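Local coordinates for uncharacterized protein (Thermotoga maritima, PDB 1VMJ), which is a putative thiamin phosphate synthase of the YjbQ/UPF0047 family, with a metal site here holding a sodium ion, and may act as a trimer, at the interface of chains A and B. Sequence-based numbering; all coordinates share one arbitrary frame. Chains: chain A/B, hypothetical protein TM0723.

The three contacts are neighbouring patches of one surface between chains A and B, in an assembly of three copies. The centres of their C-alpha atoms lie about 11 Å apart for contacts 1 and 2, and about 8 Å apart for contact 3 and either of the others. Contact 3 shares A:Asn65 and B:His104 with contact 1, and B:His93 and B:Ala101 with contact 2. Helix 69-82 of chain A and helix 101-110 of chain B run through all three. Because B:His93 and B:His104 belong to the sodium site, the A/B contact and the metal site adjoin; if this assembly is biological, the site would sit at a subunit boundary.

Contact 1: the interface of chains A and B. Residues chain A 65, 75, 78, 109-110; chain B 104-105, 108.
With CG of A:Trp78 anti to the backbone N (chi1 -177°) and CG of B:Leu105 anti to its carbonyl carbon (chi1 -53°), the indole and the leucine lie alongside each other, pointing opposite ways. B:Leu105 CD1 lies over the five-membered ring of A:Trp78, 3.8 Å from its centroid, and CB covers the six-membered ring. The other branch, CD2, sits over the face of A:Phe75, 3.9 Å from the phenyl centroid, so one leucine fills the angle between two aromatic side chains of helix 69-82. A:Met110 CE, from the same chain, also packs against a face of A:Phe75, toward the rim. One turn along from the leucine, B:Thr108 points its methyl CG2 at A:Met110 SD, 3.8 Å away, and at the carbonyl of A:Ile109. Its hydroxyl OG1 turns back to donate to B:His104 O at 2.7 Å. The same OG1 meets a water at 2.8 Å that also bonds A:Asn65 ND2. A second water sits close to B:Thr108 O and more loosely near A:Met110 O. At the polar end, B:His104 ND1 donates to the amide oxygen A:Asn65 OD1 at 2.9 Å, on a lone pair in the carbonyl plane. Amide and imidazole planes are turned 52° apart. The patch joins an apolar helix contact to a hydrogen-bonded imidazole, and probably helps both to hold the subunits together and to orient a histidine of the sodium site.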
loop_
_atom_site.group_PDB
_atom_site.type_symbol
_atom_site.label_atom_id
_atom_site.label_comp_id
_atom_site.label_asym_id
_atom_site.label_seq_id
_atom_site.Cartn_x
_atom_site.Cartn_y
_atom_site.Cartn_z
ATOM N N ASN A 65 -2.082 -7.060 10.160
ATOM C CA ASN A 65 -3.076 -6.613 11.119
ATOM C C ASN A 65 -3.149 -7.594 12.277
ATOM O O ASN A 65 -2.214 -8.311 12.497
ATOM C CB ASN A 65 -4.430 -6.333 10.434
ATOM C CG ASN A 65 -5.126 -5.128 11.063
ATOM O OD1 ASN A 65 -5.608 -5.228 12.196
ATOM N ND2 ASN A 65 -5.049 -3.962 10.408
ATOM N N PHE A 75 -13.458 -8.119 8.997
ATOM C CA PHE A 75 -12.905 -7.843 7.664
ATOM C C PHE A 75 -13.751 -8.528 6.579
ATOM O O PHE A 75 -14.008 -7.954 5.532
ATOM C CB PHE A 75 -11.427 -8.286 7.540
ATOM C CG PHE A 75 -10.440 -7.266 8.014
ATOM C CD1 PHE A 75 -10.292 -6.065 7.360
ATOM C CD2 PHE A 75 -9.607 -7.546 9.075
ATOM C CE1 PHE A 75 -9.333 -5.146 7.788
ATOM C CE2 PHE A 75 -8.670 -6.628 9.503
ATOM C CZ PHE A 75 -8.535 -5.440 8.863
ATOM N N TRP A 78 -16.925 -6.553 6.155
ATOM C CA TRP A 78 -16.620 -5.230 5.590
ATOM C C TRP A 78 -16.247 -5.281 4.126
ATOM O O TRP A 78 -16.723 -4.486 3.334
ATOM C CB TRP A 78 -15.482 -4.656 6.397
ATOM C CG TRP A 78 -15.036 -3.309 6.064
ATOM C CD1 TRP A 78 -15.767 -2.167 6.148
ATOM C CD2 TRP A 78 -13.717 -2.915 5.691
ATOM N NE1 TRP A 78 -14.980 -1.074 5.835
ATOM C CE2 TRP A 78 -13.720 -1.517 5.557
ATOM C CE3 TRP A 78 -12.519 -3.612 5.457
ATOM C CZ2 TRP A 78 -12.581 -0.802 5.198
ATOM C CZ3 TRP A 78 -11.377 -2.884 5.097
ATOM C CH2 TRP A 78 -11.423 -1.505 4.969
ATOM N N ILE A 109 -8.451 -3.249 -1.579
ATOM C CA ILE A 109 -8.635 -2.684 -0.247
ATOM C C ILE A 109 -7.546 -3.128 0.722
ATOM O O ILE A 109 -6.971 -2.300 1.427
ATOM C CB ILE A 109 -10.006 -3.066 0.313
ATOM C CG1 ILE A 109 -11.115 -2.459 -0.556
ATOM C CG2 ILE A 109 -10.166 -2.637 1.763
ATOM C CD1 ILE A 109 -11.143 -0.958 -0.579
ATOM N N MET A 110 -7.268 -4.420 0.778
ATOM C CA MET A 110 -6.343 -4.934 1.792
ATOM C C MET A 110 -4.887 -4.649 1.426
ATOM O O MET A 110 -4.014 -4.559 2.312
ATOM C CB MET A 110 -6.547 -6.427 2.014
ATOM C CG MET A 110 -7.889 -6.846 2.543
ATOM S SD MET A 110 -8.415 -6.022 4.025
ATOM C CE MET A 110 -7.138 -6.524 5.124
ATOM N N HIS B 104 -8.901 -0.389 12.858
ATOM C CA HIS B 104 -8.183 -1.389 12.062
ATOM C C HIS B 104 -8.624 -1.293 10.608
ATOM O O HIS B 104 -7.819 -1.458 9.689
ATOM C CB HIS B 104 -8.488 -2.788 12.555
ATOM C CG HIS B 104 -8.045 -3.056 13.953
ATOM N ND1 HIS B 104 -6.845 -3.664 14.253
ATOM C CD2 HIS B 104 -8.664 -2.840 15.135
ATOM C CE1 HIS B 104 -6.736 -3.788 15.562
ATOM N NE2 HIS B 104 -7.822 -3.300 16.120
ATOM N N LEU B 105 -9.911 -1.027 10.407
ATOM C CA LEU B 105 -10.478 -0.839 9.061
ATOM C C LEU B 105 -10.043 0.480 8.406
ATOM O O LEU B 105 -9.612 0.482 7.258
ATOM C CB LEU B 105 -12.026 -0.964 9.093
ATOM C CG LEU B 105 -12.561 -2.231 9.746
ATOM C CD1 LEU B 105 -14.073 -2.251 9.649
ATOM C CD2 LEU B 105 -11.961 -3.491 9.216
ATOM N N THR B 108 -6.581 0.379 7.209
ATOM C CA THR B 108 -6.479 -0.425 6.014
ATOM C C THR B 108 -6.724 0.426 4.769
ATOM O O THR B 108 -5.992 0.307 3.787
ATOM C CB THR B 108 -7.419 -1.622 6.109
ATOM O OG1 THR B 108 -7.066 -2.409 7.248
ATOM C CG2 THR B 108 -7.346 -2.476 4.853
HETATM O O HOH W 1 -4.504 -3.371 7.628
HETATM O O HOH W 2 -3.946 -1.505 3.555
#

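Contact 2: the interface of chains A and B. Residues chain A 70, 73-74; chain B 90-93, 101.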
loop_
_atom_site.group_PDB
_atom_site.type_symbol
_atom_site.label_atom_id
_atom_site.label_comp_id
_atom_site.label_asym_id
_atom_site.label_seq_id
_atom_site.Cartn_x
_atom_site.Cartn_y
_atom_site.Cartn_z
ATOM N N GLY A 70 -12.461 -12.376 15.854
ATOM C CA GLY A 70 -13.526 -11.388 15.720
ATOM C C GLY A 70 -13.194 -10.409 14.615
ATOM O O GLY A 70 -14.026 -10.111 13.759
ATOM N N HIS A 73 -13.509 -11.929 11.148
ATOM C CA HIS A 73 -14.909 -11.888 10.793
ATOM C C HIS A 73 -15.326 -10.484 10.333
ATOM O O HIS A 73 -15.981 -10.323 9.303
ATOM C CB HIS A 73 -15.785 -12.352 11.958
ATOM C CG HIS A 73 -17.242 -12.180 11.699
ATOM N ND1 HIS A 73 -17.993 -13.117 11.023
ATOM C CD2 HIS A 73 -18.081 -11.156 11.985
ATOM C CE1 HIS A 73 -19.240 -12.687 10.928
ATOM N NE2 HIS A 73 -19.323 -11.505 11.516
ATOM N N ASP A 74 -14.902 -9.463 11.067
ATOM C CA ASP A 74 -15.236 -8.094 10.694
ATOM C C ASP A 74 -14.682 -7.710 9.320
ATOM O O ASP A 74 -15.378 -7.080 8.538
ATOM C CB ASP A 74 -14.713 -7.110 11.747
ATOM C CG ASP A 74 -15.349 -7.315 13.124
ATOM O OD1 ASP A 74 -16.498 -7.821 13.190
ATOM O OD2 ASP A 74 -14.715 -6.974 14.135
ATOM N N GLN B 90 -21.436 -3.513 16.243
ATOM C CA GLN B 90 -21.449 -4.075 14.903
ATOM C C GLN B 90 -20.216 -4.864 14.587
ATOM O O GLN B 90 -20.199 -5.571 13.600
ATOM C CB GLN B 90 -21.595 -2.993 13.865
ATOM C CG GLN B 90 -20.370 -2.199 13.597
ATOM C CD GLN B 90 -20.630 -0.974 12.747
ATOM O OE1 GLN B 90 -20.975 -1.103 11.580
ATOM N NE2 GLN B 90 -20.415 0.219 13.312
ATOM N N TYR B 91 -19.185 -4.717 15.408
ATOM C CA TYR B 91 -17.916 -5.403 15.169
ATOM C C TYR B 91 -17.622 -6.447 16.239
ATOM O O TYR B 91 -17.554 -6.128 17.438
ATOM C CB TYR B 91 -16.761 -4.410 15.133
ATOM C CG TYR B 91 -16.883 -3.315 14.115
ATOM C CD1 TYR B 91 -16.875 -3.602 12.744
ATOM C CD2 TYR B 91 -17.027 -1.982 14.508
ATOM C CE1 TYR B 91 -16.979 -2.616 11.803
ATOM C CE2 TYR B 91 -17.145 -0.957 13.553
ATOM C CZ TYR B 91 -17.120 -1.283 12.199
ATOM O OH TYR B 91 -17.215 -0.303 11.233
ATOM N N LYS B 92 -17.381 -7.676 15.786
ATOM C CA LYS B 92 -17.042 -8.775 16.692
ATOM C C LYS B 92 -15.729 -8.567 17.419
ATOM O O LYS B 92 -15.564 -9.073 18.511
ATOM C CB LYS B 92 -16.994 -10.119 15.964
ATOM C CG LYS B 92 -18.301 -10.530 15.315
ATOM C CD LYS B 92 -19.442 -10.584 16.304
ATOM N N HIS B 93 -14.796 -7.824 16.819
ATOM C CA HIS B 93 -13.553 -7.495 17.497
ATOM C C HIS B 93 -13.810 -6.754 18.805
ATOM O O HIS B 93 -12.998 -6.840 19.731
ATOM C CB HIS B 93 -12.664 -6.674 16.592
ATOM C CG HIS B 93 -11.347 -6.325 17.194
ATOM N ND1 HIS B 93 -10.397 -7.280 17.490
ATOM C CD2 HIS B 93 -10.821 -5.134 17.569
ATOM C CE1 HIS B 93 -9.328 -6.689 17.993
ATOM N NE2 HIS B 93 -9.553 -5.384 18.044
ATOM N N ALA B 101 -12.329 -1.578 16.726
ATOM C CA ALA B 101 -12.440 -2.319 15.462
ATOM C C ALA B 101 -12.372 -1.407 14.234
ATOM O O ALA B 101 -11.634 -1.683 13.280
ATOM C CB ALA B 101 -13.698 -3.168 15.456
HETATM O O HOH W 3 -18.714 -6.936 11.606
#
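Carboxylate oxygen A:Asp74 OD1 accepts the backbone N-H of B:Lys92 at 2.7 Å on its syn lone pair. It also meets a water, 2.9 Å from OD1 of A:Asp74. The other oxygen, A:Asp74 OD2, takes the next N-H, that of B:His93, at 2.8 Å. This donor also comes from the syn side, somewhat out of the carboxylate plane, in a fairly straight bond (163° at H). Two successive amides thus grip both oxygens of the carboxylate and should resist its turning, at the N-terminal end of 3-10 helix 92-94, where the backbone N-H groups would probably stabilise a negative charge. The water passes the contact on to the carbonyl B:Gln90 O, 2.8 Å from it. B:Tyr91 brings its CB up to OD2, while its ring is covered on one face by B:Gln90 CG within chain B. Beside the acid, A:His73 has its CG swung anti to the backbone N (chi1 173°), which sets CD2 3.4 Å from B:Lys92 CG; the two side chains meet at a slant. The lysine is modelled incompletely, and its CB rests near A:Gly70 CA at 3.7 Å. An asparagine in place of A:Asp74 would probably leave one of the two backbone N-H groups without its acceptor and weaken the hold on the 3-10 turn. The site lies where the first turns of helix 69-82 of chain A abut the B segment between 3-10 helix 88-90 and helix 101-110.

Contact 3: the interface of chains A and B. Residues chain A 65-66, 71; chain B 58, 93, 101, 104.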
loop_
_atom_site.group_PDB
_atom_site.type_symbol
_atom_site.label_atom_id
_atom_site.label_comp_id
_atom_site.label_asym_id
_atom_site.label_seq_id
_atom_site.Cartn_x
_atom_site.Cartn_y
_atom_site.Cartn_z
ATOM N N ASN A 65 -2.082 -7.060 10.160
ATOM C CA ASN A 65 -3.076 -6.613 11.119
ATOM C C ASN A 65 -3.149 -7.594 12.277
ATOM O O ASN A 65 -2.214 -8.311 12.497
ATOM C CB ASN A 65 -4.430 -6.333 10.434
ATOM C CG ASN A 65 -5.126 -5.128 11.063
ATOM O OD1 ASN A 65 -5.608 -5.228 12.196
ATOM N ND2 ASN A 65 -5.049 -3.962 10.408
ATOM N N ASP A 66 -4.247 -7.616 13.016
ATOM C CA ASP A 66 -4.345 -8.448 14.221
ATOM C C ASP A 66 -4.695 -9.884 13.884
ATOM O O ASP A 66 -5.497 -10.135 12.989
ATOM C CB ASP A 66 -5.477 -7.894 15.102
ATOM C CG ASP A 66 -5.316 -8.224 16.589
ATOM O OD1 ASP A 66 -4.359 -8.900 17.031
ATOM O OD2 ASP A 66 -6.198 -7.752 17.338
ATOM N N LEU A 71 -11.957 -9.923 14.601
ATOM C CA LEU A 71 -11.545 -8.967 13.576
ATOM C C LEU A 71 -11.528 -9.578 12.186
ATOM O O LEU A 71 -11.911 -8.925 11.222
ATOM C CB LEU A 71 -10.202 -8.343 13.927
ATOM C CG LEU A 71 -9.798 -7.178 13.034
ATOM C CD1 LEU A 71 -10.746 -6.013 13.313
ATOM C CD2 LEU A 71 -8.365 -6.715 13.241
ATOM N N ILE B 58 -1.462 -1.427 14.552
ATOM C CA ILE B 58 -2.362 -1.950 13.530
ATOM C C ILE B 58 -3.684 -1.190 13.460
ATOM O O ILE B 58 -4.620 -1.621 12.769
ATOM C CB ILE B 58 -2.547 -3.489 13.709
ATOM C CG1 ILE B 58 -3.100 -3.802 15.101
ATOM C CG2 ILE B 58 -1.221 -4.220 13.477
ATOM C CD1 ILE B 58 -3.431 -5.258 15.328
ATOM N N HIS B 93 -14.796 -7.824 16.819
ATOM C CA HIS B 93 -13.553 -7.495 17.497
ATOM C C HIS B 93 -13.810 -6.754 18.805
ATOM O O HIS B 93 -12.998 -6.840 19.731
ATOM C CB HIS B 93 -12.664 -6.674 16.592
ATOM C CG HIS B 93 -11.347 -6.325 17.194
ATOM N ND1 HIS B 93 -10.397 -7.280 17.490
ATOM C CD2 HIS B 93 -10.821 -5.134 17.569
ATOM C CE1 HIS B 93 -9.328 -6.689 17.993
ATOM N NE2 HIS B 93 -9.553 -5.384 18.044
ATOM N N ALA B 101 -12.329 -1.578 16.726
ATOM C CA ALA B 101 -12.440 -2.319 15.462
ATOM C C ALA B 101 -12.372 -1.407 14.234
ATOM O O ALA B 101 -11.634 -1.683 13.280
ATOM C CB ALA B 101 -13.698 -3.168 15.456
ATOM N N HIS B 104 -8.901 -0.389 12.858
ATOM C CA HIS B 104 -8.183 -1.389 12.062
ATOM C C HIS B 104 -8.624 -1.293 10.608
ATOM O O HIS B 104 -7.819 -1.458 9.689
ATOM C CB HIS B 104 -8.488 -2.788 12.555
ATOM C CG HIS B 104 -8.045 -3.056 13.953
ATOM N ND1 HIS B 104 -6.845 -3.664 14.253
ATOM C CD2 HIS B 104 -8.664 -2.840 15.135
ATOM C CE1 HIS B 104 -6.736 -3.788 15.562
ATOM N NE2 HIS B 104 -7.822 -3.300 16.120
#
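Two histidines of the chain B sodium site, B:His93 and B:His104, face chain A here, where strand 60-65 ends and helix 69-82 begins. A:Leu71 reaches both from that helix. Its CG lies anti to the backbone N (chi1 -171°), which carries the branch point out toward both imidazoles. CD2 lies over one face of the B:His104 ring, 3.9 Å from the centroid and offset toward the rim, while CD1 touches B:His93 CB at 3.9 Å. The leucine CB also approaches B:His93 ND1, so this side chain packs against both imidazoles. B:Ile58 CD1 and the carbonyl oxygen of B:Ala101 sit at the in-plane edge of the B:His104 ring, which is thus bordered by its own chain and capped on one face by the partner. On B:Ile58, CG1 takes the crowded position between backbone N and carbonyl carbon (chi1 58°), carrying CD1 toward A:Asp66 CB at 3.3 Å, a tight fit; CG2 rests on A:Asn65 CA at 3.8 Å. A:Asn65 OD1, already bonded to B:His104, also accepts the backbone N of A:Asp66 at 2.9 Å, a second, sharply angled donor that probably helps to hold the amide. A:Asn65 ND2 makes a weak bond to B:Ile58 O. The A:Asp66 carboxylate stands nearly upright to the B:His93 ring, the planes 80° apart. A:Asp66 OD2 lies 3.4 Å from B:His93 CE1.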